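Local coordinates for protein putative S-adenosyl-L-methionine-dependent Methyltransferase (Methanococcus maripaludis, PDB 3DLC) that binds S-adenosylmethionine and is probably a methyltransferase with the Rossmann-like fold of its class, its methyl acceptor not established, at residues F9-K22 with F74-I86. Residues are numbered along the deposited sequence; the frame is centred on the assembly and turned at random.
With SAM (S-adenosylmethionine), chain C; GOL (glycerol), chain E.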
ATOM      1  N   PHE A   9      14.538   0.545   5.000  1.00  7.70           N
ATOM      2  CA  PHE A   9      14.302   0.795   3.575  1.00  7.42           C
ATOM      3  C   PHE A   9      15.548   1.082   2.760  1.00  7.87           C
ATOM      4  O   PHE A   9      15.491   1.595   1.637  1.00  9.21           O
ATOM      5  CB  PHE A   9      13.206   1.863   3.340  1.00  9.35           C
ATOM      6  CG  PHE A   9      12.059   1.768   4.322  1.00  8.92           C
ATOM      7  CD1 PHE A   9      11.379   0.578   4.486  1.00  9.86           C
ATOM      8  CD2 PHE A   9      11.653   2.870   5.035  1.00 10.18           C
ATOM      9  CE1 PHE A   9      10.319   0.468   5.381  1.00  9.67           C
ATOM     10  CE2 PHE A   9      10.577   2.782   5.943  1.00 11.24           C
ATOM     11  CZ  PHE A   9       9.934   1.590   6.101  1.00 10.77           C
ATOM     12  N   ASP A  10      16.680   0.723   3.345  1.00  7.13           N
ATOM     13  CA  ASP A  10      17.980   0.844   2.664  1.00  7.67           C
ATOM     14  C   ASP A  10      18.220  -0.352   1.749  1.00  7.69           C
ATOM     15  O   ASP A  10      17.329  -1.144   1.504  1.00  7.72           O
ATOM     16  CB  ASP A  10      19.116   1.079   3.664  1.00  8.06           C
ATOM     17  CG  ASP A  10      19.380  -0.088   4.611  1.00  6.85           C
ATOM     18  OD1 ASP A  10      18.698  -1.132   4.515  1.00  7.29           O
ATOM     19  OD2 ASP A  10      20.326   0.054   5.438  1.00  7.83           O
ATOM     20  N   LYS A  11      19.420  -0.471   1.199  1.00  8.67           N
ATOM     21  CA  LYS A  11      19.660  -1.546   0.253  1.00  9.26           C
ATOM     22  C   LYS A  11      19.450  -2.924   0.867  1.00  8.69           C
ATOM     23  O   LYS A  11      18.790  -3.789   0.291  1.00  8.94           O
ATOM     24  CB  LYS A  11      21.057  -1.431  -0.325  1.00 11.99           C
ATOM     25  CG  LYS A  11      21.330  -2.437  -1.414  1.00 16.97           C
ATOM     26  CD  LYS A  11      22.659  -2.257  -2.128  1.00 22.29           C
ATOM     27  CE  LYS A  11      22.713  -3.238  -3.314  1.00 27.25           C
ATOM     28  NZ  LYS A  11      23.960  -3.147  -4.116  1.00 32.98           N
ATOM     29  N   LYS A  12      20.004  -3.136   2.052  1.00  8.37           N
ATOM     30  CA  LYS A  12      19.819  -4.411   2.717  1.00  8.68           C
ATOM     31  C   LYS A  12      18.367  -4.677   3.088  1.00  7.99           C
ATOM     32  O   LYS A  12      17.869  -5.806   2.963  1.00  8.73           O
ATOM     33  CB  LYS A  12      20.698  -4.430   3.942  1.00  9.97           C
ATOM     34  CG  LYS A  12      22.175  -4.558   3.650  1.00 14.76           C
ATOM     35  CD  LYS A  12      23.043  -4.437   4.840  1.00 18.41           C
ATOM     36  CE  LYS A  12      24.470  -4.761   4.445  1.00 20.58           C
ATOM     37  NZ  LYS A  12      25.325  -4.760   5.602  1.00 22.46           N
ATOM     38  N   GLY A  13      17.674  -3.648   3.552  1.00  7.91           N
ATOM     39  CA  GLY A  13      16.282  -3.810   3.913  1.00  7.46           C
ATOM     40  C   GLY A  13      15.403  -4.092   2.714  1.00  7.46           C
ATOM     41  O   GLY A  13      14.454  -4.874   2.792  1.00  8.40           O
ATOM     42  N   ALA A  14      15.721  -3.455   1.592  1.00  7.42           N
ATOM     43  CA  ALA A  14      14.976  -3.674   0.350  1.00  7.56           C
ATOM     44  C   ALA A  14      15.123  -5.132  -0.084  1.00  7.04           C
ATOM     45  O   ALA A  14      14.172  -5.772  -0.536  1.00  7.99           O
ATOM     46  CB  ALA A  14      15.485  -2.727  -0.751  1.00  9.11           C
ATOM     47  N   LYS A  15      16.339  -5.664   0.036  1.00  7.10           N
ATOM     48  CA  LYS A  15      16.589  -7.067  -0.289  0.53  7.27           C
ATOM     49  C   LYS A  15      15.740  -7.989   0.603  1.00  7.21           C
ATOM     50  O   LYS A  15      15.178  -8.974   0.132  1.00  8.68           O
ATOM     51  CB  LYS A  15      18.090  -7.367  -0.140  0.53  8.25           C
ATOM     52  CG  LYS A  15      18.473  -8.830  -0.379  0.53 10.78           C
ATOM     53  CD  LYS A  15      19.999  -9.037  -0.245  0.53 16.27           C
ATOM     54  CE  LYS A  15      20.432 -10.493  -0.450  0.53 20.54           C
ATOM     55  NZ  LYS A  15      20.029 -11.401   0.649  0.53 23.85           N
ATOM     56  N   ASN A  16      15.679  -7.689   1.885  1.00  7.92           N
ATOM     57  CA  ASN A  16      14.873  -8.521   2.797  1.00  8.53           C
ATOM     58  C   ASN A  16      13.398  -8.491   2.434  1.00  8.17           C
ATOM     59  O   ASN A  16      12.736  -9.524   2.430  1.00  8.82           O
ATOM     60  CB  ASN A  16      15.030  -8.055   4.221  1.00  8.79           C
ATOM     61  CG  ASN A  16      16.381  -8.326   4.784  1.00 11.44           C
ATOM     62  OD1 ASN A  16      17.169  -9.065   4.207  1.00 15.16           O
ATOM     63  ND2 ASN A  16      16.653  -7.763   5.936  1.00 11.41           N
HETATM   64  N   MSE A  17      12.887  -7.297   2.143  1.00  7.21           N
HETATM   65  CA  MSE A  17      11.501  -7.158   1.759  1.00  8.03           C
HETATM   66  C   MSE A  17      11.224  -7.922   0.458  1.00  7.68           C
HETATM   67  O   MSE A  17      10.198  -8.606   0.323  1.00  8.53           O
HETATM   68  CB  MSE A  17      11.133  -5.700   1.617  1.00  7.51           C
HETATM   69  CG  MSE A  17       9.634  -5.430   1.354  1.00  8.88           C
HETATM   70 SE   MSE A  17       8.455  -5.857   2.831  0.75  8.58          SE
HETATM   71  CE  MSE A  17       7.484  -7.338   2.033  1.00 11.14           C
ATOM     72  N   ASP A  18      12.135  -7.799  -0.504  1.00  6.41           N
ATOM     73  CA  ASP A  18      11.988  -8.477  -1.774  1.00  7.06           C
ATOM     74  C   ASP A  18      11.952  -9.998  -1.559  1.00  7.51           C
ATOM     75  O   ASP A  18      11.117 -10.711  -2.119  1.00  8.29           O
ATOM     76  CB  ASP A  18      13.157  -8.118  -2.682  1.00  7.74           C
ATOM     77  CG  ASP A  18      13.014  -8.685  -4.079  1.00  7.94           C
ATOM     78  OD1 ASP A  18      11.933  -8.555  -4.683  1.00  8.94           O
ATOM     79  OD2 ASP A  18      14.019  -9.222  -4.604  1.00 11.58           O
ATOM     80  N   GLU A  19      12.881 -10.496  -0.751  1.00  7.26           N
ATOM     81  CA  GLU A  19      12.940 -11.946  -0.506  1.00  8.48           C
ATOM     82  C   GLU A  19      11.671 -12.470   0.122  1.00  7.65           C
ATOM     83  O   GLU A  19      11.161 -13.517  -0.261  1.00  9.54           O
ATOM     84  CB  GLU A  19      14.166 -12.275   0.352  1.00  9.41           C
ATOM     85  CG  GLU A  19      15.454 -12.125  -0.462  1.00 13.91           C
ATOM     86  CD  GLU A  19      16.742 -12.368   0.316  1.00 22.47           C
ATOM     87  OE1 GLU A  19      16.678 -12.621   1.544  1.00 28.94           O
ATOM     88  OE2 GLU A  19      17.827 -12.248  -0.323  1.00 26.09           O
ATOM     89  N   ILE A  20      11.138 -11.741   1.086  1.00  7.61           N
ATOM     90  CA  ILE A  20       9.892 -12.143   1.759  1.00  7.85           C
ATOM     91  C   ILE A  20       8.709 -12.052   0.789  1.00  6.82           C
ATOM     92  O   ILE A  20       7.862 -12.954   0.722  1.00  8.10           O
ATOM     93  CB  ILE A  20       9.674 -11.338   3.036  1.00  8.65           C
ATOM     94  CG1 ILE A  20      10.671 -11.804   4.101  1.00 10.43           C
ATOM     95  CG2 ILE A  20       8.215 -11.491   3.540  1.00 10.37           C
ATOM     96  CD1 ILE A  20      10.384 -13.204   4.682  1.00 14.31           C
ATOM     97  N   SER A  21       8.668 -10.975   0.003  1.00  7.24           N
ATOM     98  CA  SER A  21       7.633 -10.732  -0.989  0.50  7.20           C
ATOM     99  C   SER A  21       7.525 -11.892  -2.006  1.00  8.01           C
ATOM    100  O   SER A  21       6.466 -12.221  -2.516  1.00  9.90           O
ATOM    101  CB  SER A  21       7.980  -9.416  -1.717  0.50  6.57           C
ATOM    102  OG  SER A  21       7.109  -9.181  -2.790  0.50 10.00           O
ATOM    103  N   LYS A  22       8.675 -12.456  -2.345  1.00  8.12           N
ATOM    104  CA  LYS A  22       8.822 -13.535  -3.349  0.52  8.74           C
ATOM    105  C   LYS A  22       8.612 -14.924  -2.781  1.00  8.20           C
ATOM    106  O   LYS A  22       8.518 -15.901  -3.526  1.00  9.65           O
ATOM    107  CB  LYS A  22      10.230 -13.492  -3.990  0.52  8.96           C
ATOM    108  CG  LYS A  22      10.410 -12.317  -4.984  0.52 10.89           C
ATOM    109  CD  LYS A  22      11.813 -12.135  -5.553  0.52 14.15           C
ATOM    110  CE  LYS A  22      11.829 -11.006  -6.609  0.52 14.68           C
ATOM    111  NZ  LYS A  22      13.209 -10.468  -6.904  0.52 13.50           N
ATOM    112  N   PHE A  74       9.469   6.073  -1.806  1.00  6.76           N
ATOM    113  CA  PHE A  74      10.482   7.056  -1.476  1.00  6.81           C
ATOM    114  C   PHE A  74      11.874   6.499  -1.343  1.00  6.80           C
ATOM    115  O   PHE A  74      12.812   7.281  -1.174  1.00  8.21           O
ATOM    116  CB  PHE A  74      10.072   7.941  -0.257  1.00  7.26           C
ATOM    117  CG  PHE A  74      10.268   7.339   1.120  1.00  7.03           C
ATOM    118  CD1 PHE A  74      10.437   5.982   1.348  1.00  7.74           C
ATOM    119  CD2 PHE A  74      10.233   8.194   2.204  1.00  8.56           C
ATOM    120  CE1 PHE A  74      10.594   5.517   2.655  1.00  8.30           C
ATOM    121  CE2 PHE A  74      10.375   7.733   3.485  1.00 10.15           C
ATOM    122  CZ  PHE A  74      10.559   6.388   3.722  1.00  9.14           C
ATOM    123  N   SER A  75      12.036   5.182  -1.484  1.00  7.40           N
ATOM    124  CA  SER A  75      13.334   4.539  -1.352  1.00  7.37           C
ATOM    125  C   SER A  75      13.900   4.165  -2.706  1.00  7.52           C
ATOM    126  O   SER A  75      13.341   3.315  -3.425  1.00  7.51           O
ATOM    127  CB  SER A  75      13.237   3.291  -0.475  1.00  8.08           C
ATOM    128  OG  SER A  75      14.425   2.539  -0.626  1.00  7.86           O
ATOM    129  N   LYS A  76      15.006   4.802  -3.081  1.00  7.72           N
ATOM    130  CA  LYS A  76      15.715   4.484  -4.317  0.50  7.68           C
ATOM    131  C   LYS A  76      16.043   3.000  -4.367  1.00  7.92           C
ATOM    132  O   LYS A  76      16.034   2.386  -5.410  1.00  8.31           O
ATOM    133  CB  LYS A  76      17.038   5.278  -4.381  0.50  8.60           C
ATOM    134  CG  LYS A  76      17.893   4.963  -5.579  0.50 12.08           C
ATOM    135  CD  LYS A  76      17.215   5.322  -6.832  0.50 16.33           C
ATOM    136  CE  LYS A  76      18.129   5.178  -8.043  0.50 20.58           C
ATOM    137  NZ  LYS A  76      17.436   5.631  -9.277  0.50 23.27           N
ATOM    138  N   HIS A  77      16.403   2.418  -3.222  1.00  8.95           N
ATOM    139  CA  HIS A  77      16.786   0.999  -3.164  1.00  9.08           C
ATOM    140  C   HIS A  77      15.616   0.076  -3.465  1.00  9.07           C
ATOM    141  O   HIS A  77      15.765  -0.909  -4.187  1.00  9.81           O
ATOM    142  CB  HIS A  77      17.378   0.667  -1.817  1.00 10.32           C
ATOM    143  CG  HIS A  77      18.465   1.582  -1.477  1.00 12.91           C
ATOM    144  ND1 HIS A  77      19.646   1.561  -2.167  1.00 14.05           N
ATOM    145  CD2 HIS A  77      18.512   2.652  -0.658  1.00 14.52           C
ATOM    146  CE1 HIS A  77      20.423   2.538  -1.726  1.00 17.11           C
ATOM    147  NE2 HIS A  77      19.748   3.223  -0.819  1.00 16.00           N
HETATM  148  N   MSE A  78      14.448   0.431  -2.950  1.00  8.90           N
HETATM  149  CA  MSE A  78      13.234  -0.321  -3.270  1.00  9.49           C
HETATM  150  C   MSE A  78      12.956  -0.189  -4.762  1.00  8.75           C
HETATM  151  O   MSE A  78      12.602  -1.156  -5.420  1.00  9.24           O
HETATM  152  CB  MSE A  78      12.027   0.217  -2.514  1.00 10.74           C
HETATM  153  CG  MSE A  78      11.988  -0.089  -1.048  1.00 10.69           C
HETATM  154 SE   MSE A  78      11.792  -2.035  -0.814  0.75  9.35          SE
HETATM  155  CE  MSE A  78      11.567  -1.897   1.023  1.00 15.04           C
ATOM    156  N   ASN A  79      13.090   1.020  -5.291  1.00  8.02           N
ATOM    157  CA  ASN A  79      12.741   1.260  -6.689  1.00  8.28           C
ATOM    158  C   ASN A  79      13.651   0.528  -7.658  1.00  8.77           C
ATOM    159  O   ASN A  79      13.217   0.074  -8.717  1.00  9.68           O
ATOM    160  CB  ASN A  79      12.619   2.753  -6.976  1.00  8.29           C
ATOM    161  CG  ASN A  79      11.404   3.346  -6.306  1.00  8.37           C
ATOM    162  OD1 ASN A  79      10.405   2.646  -6.110  1.00  9.60           O
ATOM    163  ND2 ASN A  79      11.469   4.606  -5.964  1.00  9.01           N
ATOM    164  N   GLU A  80      14.920   0.386  -7.283  1.00  9.15           N
ATOM    165  CA  GLU A  80      15.862  -0.364  -8.126  0.53  9.33           C
ATOM    166  C   GLU A  80      15.421  -1.820  -8.219  1.00  9.02           C
ATOM    167  O   GLU A  80      15.440  -2.434  -9.302  1.00 10.17           O
ATOM    168  CB  GLU A  80      17.293  -0.261  -7.592  0.53 10.77           C
ATOM    169  CG  GLU A  80      17.913   1.128  -7.745  0.53 12.41           C
ATOM    170  CD  GLU A  80      19.193   1.345  -6.934  0.53 20.98           C
ATOM    171  OE1 GLU A  80      19.598   0.458  -6.162  0.53 24.38           O
ATOM    172  OE2 GLU A  80      19.795   2.428  -7.059  0.53 27.07           O
ATOM    173  N   ILE A  81      15.030  -2.398  -7.089  1.00  8.61           N
ATOM    174  CA  ILE A  81      14.567  -3.787  -7.082  1.00  9.00           C
ATOM    175  C   ILE A  81      13.239  -3.898  -7.852  1.00  8.58           C
ATOM    176  O   ILE A  81      13.039  -4.837  -8.589  1.00  8.80           O
ATOM    177  CB  ILE A  81      14.416  -4.327  -5.663  1.00  9.84           C
ATOM    178  CG1 ILE A  81      15.768  -4.486  -5.025  1.00 12.57           C
ATOM    179  CG2 ILE A  81      13.617  -5.616  -5.681  1.00 14.37           C
ATOM    180  CD1 ILE A  81      15.711  -4.971  -3.577  1.00 15.85           C
ATOM    181  N   ALA A  82      12.334  -2.953  -7.619  1.00  8.09           N
ATOM    182  CA  ALA A  82      11.017  -3.010  -8.266  1.00  8.26           C
ATOM    183  C   ALA A  82      11.191  -2.960  -9.786  1.00  8.09           C
ATOM    184  O   ALA A  82      10.506  -3.656 -10.523  1.00  9.02           O
ATOM    185  CB  ALA A  82      10.112  -1.874  -7.774  1.00  9.00           C
ATOM    186  N   LEU A  83      12.100  -2.106 -10.258  1.00  8.33           N
ATOM    187  CA  LEU A  83      12.331  -2.001 -11.690  0.52  9.58           C
ATOM    188  C   LEU A  83      12.739  -3.351 -12.281  1.00  9.47           C
ATOM    189  O   LEU A  83      12.258  -3.771 -13.340  1.00 10.24           O
ATOM    190  CB  LEU A  83      13.397  -0.931 -12.008  0.52 11.15           C
ATOM    191  CG  LEU A  83      12.968   0.531 -11.824  0.52 10.73           C
ATOM    192  CD1 LEU A  83      14.144   1.497 -11.695  0.52 15.40           C
ATOM    193  CD2 LEU A  83      12.046   0.976 -12.954  0.52 10.68           C
ATOM    194  N   LYS A  84      13.639  -4.035 -11.590  1.00  9.39           N
ATOM    195  CA  LYS A  84      14.098  -5.343 -12.016  1.00 10.85           C
ATOM    196  C   LYS A  84      12.926  -6.324 -11.974  1.00  9.83           C
ATOM    197  O   LYS A  84      12.734  -7.113 -12.897  1.00 10.35           O
ATOM    198  CB  LYS A  84      15.230  -5.875 -11.139  1.00 11.92           C
ATOM    199  CG  LYS A  84      15.700  -7.247 -11.547  1.00 17.87           C
ATOM    200  CD  LYS A  84      16.779  -7.830 -10.632  1.00 22.59           C
ATOM    201  CE  LYS A  84      17.310  -9.170 -11.179  1.00 24.59           C
ATOM    202  NZ  LYS A  84      16.322 -10.308 -11.100  1.00 24.18           N
ATOM    203  N   ASN A  85      12.138  -6.309 -10.894  1.00  9.60           N
ATOM    204  CA  ASN A  85      11.019  -7.235 -10.779  1.00  9.05           C
ATOM    205  C   ASN A  85       9.968  -7.052 -11.870  1.00  8.21           C
ATOM    206  O   ASN A  85       9.456  -8.032 -12.439  1.00  9.30           O
ATOM    207  CB  ASN A  85      10.350  -7.123  -9.399  1.00  8.02           C
ATOM    208  CG  ASN A  85      11.208  -7.681  -8.284  1.00  9.68           C
ATOM    209  OD1 ASN A  85      12.101  -8.505  -8.542  1.00 11.50           O
ATOM    210  ND2 ASN A  85      10.942  -7.278  -7.048  1.00  8.90           N
ATOM    211  N   ILE A  86       9.650  -5.800 -12.180  1.00  8.79           N
ATOM    212  CA  ILE A  86       8.672  -5.471 -13.192  0.54  7.79           C
ATOM    213  C   ILE A  86       9.157  -5.929 -14.572  1.00  8.39           C
ATOM    214  O   ILE A  86       8.408  -6.492 -15.373  1.00  9.86           O
ATOM    215  CB  ILE A  86       8.338  -3.978 -13.119  0.54  6.47           C
ATOM    216  CG1 ILE A  86       7.571  -3.698 -11.833  0.54  9.65           C
ATOM    217  CG2 ILE A  86       7.466  -3.573 -14.272  0.54  8.26           C
ATOM    218  CD1 ILE A  86       7.616  -2.290 -11.430  0.54 12.10           C
TER
HETATM  219  N   SAM C 220       3.864  -2.492  -0.525  1.00 11.17           N
HETATM  220  CA  SAM C 220       4.969  -3.485  -0.484  1.00 10.23           C
HETATM  221  C   SAM C 220       4.433  -4.835  -0.095  1.00 10.24           C
HETATM  222  O   SAM C 220       3.334  -4.902   0.458  1.00 12.13           O
HETATM  223  OXT SAM C 220       5.136  -5.819  -0.294  1.00  9.97           O
HETATM  224  CB  SAM C 220       6.074  -3.013   0.443  1.00 12.38           C
HETATM  225  CG  SAM C 220       5.702  -2.866   1.883  1.00 14.87           C
HETATM  226  SD  SAM C 220       7.138  -2.294   2.814  1.00 16.84           S
HETATM  227  CE  SAM C 220       6.666  -3.060   4.340  1.00 15.58           C
HETATM  228  C5' SAM C 220       6.793  -0.479   3.103  1.00 18.30           C
HETATM  229  C4' SAM C 220       7.204   0.534   1.994  1.00 13.14           C
HETATM  230  O4' SAM C 220       6.710   1.909   2.111  1.00 10.62           O
HETATM  231  C3' SAM C 220       8.731   0.598   1.732  1.00 10.61           C
HETATM  232  O3' SAM C 220       8.968   0.206   0.415  1.00 12.49           O
HETATM  233  C2' SAM C 220       9.062   2.072   1.976  1.00  8.59           C
HETATM  234  O2' SAM C 220      10.178   2.596   1.293  1.00  9.52           O
HETATM  235  C1' SAM C 220       7.735   2.768   1.627  1.00  8.82           C
HETATM  236  N9  SAM C 220       7.550   4.075   2.278  1.00  7.85           N
HETATM  237  C8  SAM C 220       7.624   4.334   3.626  1.00  7.95           C
HETATM  238  N7  SAM C 220       7.316   5.628   3.881  1.00  7.97           N
HETATM  239  C5  SAM C 220       7.063   6.212   2.668  1.00  7.51           C
HETATM  240  C6  SAM C 220       6.735   7.516   2.287  1.00  7.77           C
HETATM  241  N6  SAM C 220       6.657   8.560   3.132  1.00  9.01           N
HETATM  242  N1  SAM C 220       6.495   7.733   0.975  1.00  8.16           N
HETATM  243  C2  SAM C 220       6.616   6.726   0.046  1.00  8.87           C
HETATM  244  N3  SAM C 220       6.995   5.455   0.362  1.00  8.31           N
HETATM  245  C4  SAM C 220       7.185   5.242   1.662  1.00  7.60           C
HETATM  246  C1  GOL E 222      13.980   7.607   3.495  0.75 31.63           C
HETATM  247  O1  GOL E 222      15.264   8.138   3.705  0.75 33.39           O
HETATM  248  C2  GOL E 222      14.059   6.773   2.237  0.75 29.01           C
HETATM  249  O2  GOL E 222      14.638   7.552   1.230  0.75 32.07           O
HETATM  250  C3  GOL E 222      14.917   5.581   2.603  0.75 30.63           C
HETATM  251  O3  GOL E 222      15.374   4.898   1.460  0.75 27.81           O
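Asn85 meets Asp18 and Lys22 at one end of the contact. Asn85 ND2 donates to Asp18 OD1 at 2.9 Å, nearly straight (162°), lying above the carboxylate plane, and Pro54 O takes a further bond from ND2. In the conformer described, one of two, Lys22 NZ donates to Asn85 OD1 at 2.8 Å, and the amide's flip follows from these bonds; the same NZ joins the syn lone pair of Asp18 OD2 in a salt bridge within 9-22. At the other end Ser75 OG donates to Phe9 O (2.7 Å, in the carbonyl plane) and, as N-cap, accepts from Met78 N.

Between these ends the axes of segments 11-22 and 76-86 approach to 8.5 Å, crossing at -42°. Ala14 CB fits against Ile81 CD1 (3.6 Å) and the selenium of Met78, a selenomethionine like Met17, and His77 lays one ring face against Lys11 N. Phe9 covers the cofactor ribose, and its CD2 meets the edge of Phe74 at CE1 (3.7 Å). Phe74, with CG between backbone N and carbonyl carbon (chi1 80°), has C5 of S-adenosylmethionine 3.4 Å above its ring plane; an alanine here would probably leave that adenine face uncovered and Phe9 CD2 without the ring edge it meets. Met17 SE lies 3.6 Å from the cofactor methyl CE. Polar bonds thus fasten the N-terminal helix to the Rossmann-like core, while Phe9, Met17 and Met78 line the cofactor pocket.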